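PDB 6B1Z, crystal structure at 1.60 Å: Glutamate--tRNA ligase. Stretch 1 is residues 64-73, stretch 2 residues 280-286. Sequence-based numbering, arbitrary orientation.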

# COMPACT_ATOMS: atom_id res chain seq x y z
N GLU A 64 -15.15 3.15 -3.75
CA GLU A 64 -15.39 2.86 -2.34
C GLU A 64 -14.13 2.28 -1.69
O GLU A 64 -13.77 2.68 -0.58
CB GLU A 64 -16.56 1.89 -2.19
CG GLU A 64 -17.92 2.47 -2.62
CD GLU A 64 -18.22 2.28 -4.11
OE1 GLU A 64 -17.28 2.26 -4.94
OE2 GLU A 64 -19.42 2.15 -4.45
N TYR A 65 -13.45 1.37 -2.38
CA TYR A 65 -12.19 0.83 -1.87
C TYR A 65 -11.18 1.95 -1.58
O TYR A 65 -10.52 1.96 -0.53
CB TYR A 65 -11.61 -0.18 -2.87
CG TYR A 65 -10.36 -0.89 -2.40
CD1 TYR A 65 -9.12 -0.24 -2.41
CD2 TYR A 65 -10.42 -2.20 -1.96
CE1 TYR A 65 -7.98 -0.88 -1.96
CE2 TYR A 65 -9.28 -2.85 -1.52
CZ TYR A 65 -8.07 -2.19 -1.52
OH TYR A 65 -6.94 -2.83 -1.09
N ILE A 66 -11.00 2.86 -2.54
CA ILE A 66 -10.05 3.95 -2.37
C ILE A 66 -10.40 4.79 -1.15
O ILE A 66 -9.54 5.09 -0.31
CB ILE A 66 -10.01 4.82 -3.64
CG1 ILE A 66 -9.40 4.01 -4.79
CG2 ILE A 66 -9.24 6.11 -3.38
CD1 ILE A 66 -9.83 4.55 -6.18
N MET A 67 -11.67 5.19 -1.03
CA MET A 67 -12.08 6.00 0.12
C MET A 67 -11.87 5.25 1.43
O MET A 67 -11.37 5.83 2.40
CB MET A 67 -13.54 6.45 -0.04
CG MET A 67 -13.74 7.57 -1.06
SD MET A 67 -12.79 9.05 -0.67
CE MET A 67 -13.51 9.54 0.90
N GLU A 68 -12.22 3.96 1.47
CA GLU A 68 -12.05 3.18 2.69
C GLU A 68 -10.57 3.06 3.06
O GLU A 68 -10.21 3.13 4.24
CB GLU A 68 -12.68 1.79 2.54
CG GLU A 68 -12.67 0.96 3.82
CD GLU A 68 -13.39 -0.37 3.68
OE1 GLU A 68 -14.14 -0.55 2.69
OE2 GLU A 68 -13.22 -1.24 4.57
N ALA A 69 -9.70 2.92 2.07
CA ALA A 69 -8.27 2.80 2.37
C ALA A 69 -7.70 4.11 2.87
O ALA A 69 -6.92 4.13 3.83
CB ALA A 69 -7.51 2.32 1.14
N LEU A 70 -8.07 5.22 2.22
CA LEU A 70 -7.61 6.52 2.68
C LEU A 70 -8.14 6.82 4.08
O LEU A 70 -7.41 7.38 4.91
CB LEU A 70 -8.05 7.61 1.70
CG LEU A 70 -7.48 7.56 0.29
CD1 LEU A 70 -8.12 8.67 -0.54
CD2 LEU A 70 -5.96 7.71 0.34
N GLU A 71 -9.39 6.44 4.37
CA GLU A 71 -9.95 6.63 5.71
C GLU A 71 -9.22 5.79 6.74
O GLU A 71 -8.96 6.25 7.86
CB GLU A 71 -11.46 6.33 5.69
CG GLU A 71 -12.27 7.40 4.92
CD GLU A 71 -13.69 6.96 4.52
OE1 GLU A 71 -14.08 5.82 4.82
OE2 GLU A 71 -14.42 7.78 3.91
N TRP A 72 -8.88 4.54 6.39
CA TRP A 72 -8.17 3.67 7.32
C TRP A 72 -6.82 4.26 7.72
O TRP A 72 -6.44 4.22 8.90
CB TRP A 72 -7.98 2.28 6.69
CG TRP A 72 -7.18 1.31 7.54
CD1 TRP A 72 -7.49 0.88 8.79
CD2 TRP A 72 -5.95 0.65 7.18
NE1 TRP A 72 -6.53 0.01 9.25
CE2 TRP A 72 -5.57 -0.14 8.28
CE3 TRP A 72 -5.13 0.67 6.05
CZ2 TRP A 72 -4.42 -0.93 8.29
CZ3 TRP A 72 -3.97 -0.11 6.06
CH2 TRP A 72 -3.63 -0.89 7.17
N ILE A 73 -6.10 4.83 6.74
CA ILE A 73 -4.78 5.41 6.99
C ILE A 73 -4.88 6.79 7.63
O ILE A 73 -3.93 7.22 8.31
CB ILE A 73 -4.01 5.45 5.67
CG1 ILE A 73 -3.78 4.02 5.15
CG2 ILE A 73 -2.69 6.18 5.83
CD1 ILE A 73 -3.47 3.98 3.66
N VAL A 280 -0.12 -7.22 -0.63
CA VAL A 280 0.20 -6.21 -1.63
C VAL A 280 -0.83 -5.09 -1.68
O VAL A 280 -0.51 -4.02 -2.23
CB VAL A 280 0.37 -6.85 -3.02
CG1 VAL A 280 1.62 -7.71 -3.05
CG2 VAL A 280 -0.86 -7.66 -3.40
N PHE A 281 -2.01 -5.26 -1.10
CA PHE A 281 -3.03 -4.21 -1.08
C PHE A 281 -3.32 -3.78 0.35
O PHE A 281 -3.19 -4.60 1.27
CB PHE A 281 -4.32 -4.73 -1.74
CG PHE A 281 -4.09 -5.38 -3.08
CD1 PHE A 281 -3.33 -4.75 -4.06
CD2 PHE A 281 -4.62 -6.63 -3.35
CE1 PHE A 281 -3.12 -5.35 -5.30
CE2 PHE A 281 -4.42 -7.24 -4.59
CZ PHE A 281 -3.67 -6.59 -5.56
N PRO A 282 -3.70 -2.52 0.59
CA PRO A 282 -4.00 -2.12 1.98
C PRO A 282 -5.17 -2.86 2.59
O PRO A 282 -5.13 -3.19 3.79
CB PRO A 282 -4.27 -0.60 1.86
CG PRO A 282 -4.68 -0.41 0.41
CD PRO A 282 -3.84 -1.40 -0.36
N LEU A 283 -6.21 -3.16 1.80
CA LEU A 283 -7.42 -3.81 2.27
C LEU A 283 -7.69 -5.04 1.42
O LEU A 283 -7.22 -5.15 0.28
CB LEU A 283 -8.63 -2.86 2.18
CG LEU A 283 -8.45 -1.40 2.57
CD1 LEU A 283 -9.74 -0.62 2.31
CD2 LEU A 283 -8.06 -1.28 4.03
N ASN A 284 -8.49 -5.95 1.97
CA ASN A 284 -8.97 -7.11 1.23
C ASN A 284 -9.51 -6.71 -0.13
O ASN A 284 -10.29 -5.75 -0.25
CB ASN A 284 -10.09 -7.80 2.02
CG ASN A 284 -9.59 -8.82 3.01
OD1 ASN A 284 -8.42 -8.81 3.39
ND2 ASN A 284 -10.47 -9.71 3.44
N PHE A 285 -9.11 -7.44 -1.17
CA PHE A 285 -9.69 -7.28 -2.50
C PHE A 285 -10.06 -8.63 -3.08
O PHE A 285 -9.20 -9.51 -3.23
CB PHE A 285 -8.72 -6.57 -3.45
CG PHE A 285 -9.27 -6.42 -4.84
CD1 PHE A 285 -10.29 -5.51 -5.10
CD2 PHE A 285 -8.79 -7.20 -5.88
CE1 PHE A 285 -10.81 -5.38 -6.38
CE2 PHE A 285 -9.31 -7.08 -7.17
CZ PHE A 285 -10.32 -6.16 -7.42
N THR A 286 -11.33 -8.79 -3.46
CA THR A 286 -11.82 -10.00 -4.11
C THR A 286 -11.85 -9.77 -5.61
O THR A 286 -12.56 -8.88 -6.10
CB THR A 286 -13.21 -10.36 -3.59
OG1 THR A 286 -13.15 -10.55 -2.16
CG2 THR A 286 -13.71 -11.64 -4.25

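Residues 64-73 lie within a single helix that begins earlier in the chain, and its i to i+4 hydrogen bonds run unbroken through the stretch, from Glu68 N to Glu64 O (2.9 Å) as far as Ile73 N to Ala69 O (3.1 Å). Stretch 2 packs against it as an irregular segment, loop or turn through Asn284 and strand at Phe285 and Thr286. The backbones come nearest where Ala69 CA lies 6.5 Å from Pro282 CA; there Ala69 CB points toward the loop and lies 4.0 Å from Pro282 CG. Together the two stretches bury 402 Å².

Tyr65, Ala69 and Trp72, spaced by four and three residues, all direct CA-to-CB toward the loop, whereas Ile66, Met67 and Leu70 point away from it. Tyr65, with chi1 in t, reaches to the loop and donates a hydrogen bond from its OH to Leu283 O at 2.7 Å. The phenol is thereby anchored to main chain, and its OH also sits 3.3 Å from Phe281 CB. Leu283 CD1 lies over one face of the Tyr65 ring, while Asn284 O is at the ring edge, near its plane, 3.3 Å from Tyr65 CE2.

Leu283, its CA-to-CB bond directed toward the helix, has one methyl beside Ala69, with CD1 3.5 Å from Ala69 N and 3.9 Å from Ala69 CB. Its other methyl, CD2, lies 4.1 Å from Trp72 CE3; the aliphatic part of Glu68 adds a contact between its CG and Leu283 CD1 at 3.7 Å. Pro282 fits alongside: its CG is also 4.1 Å from Tyr65 CE1, and its CB is 4.2 Å from Trp72 CZ3. The proline ring thus touches all three inward-facing helix residues, making the contact mainly apolar packing around the Tyr65 OH to Leu283 O hydrogen bond.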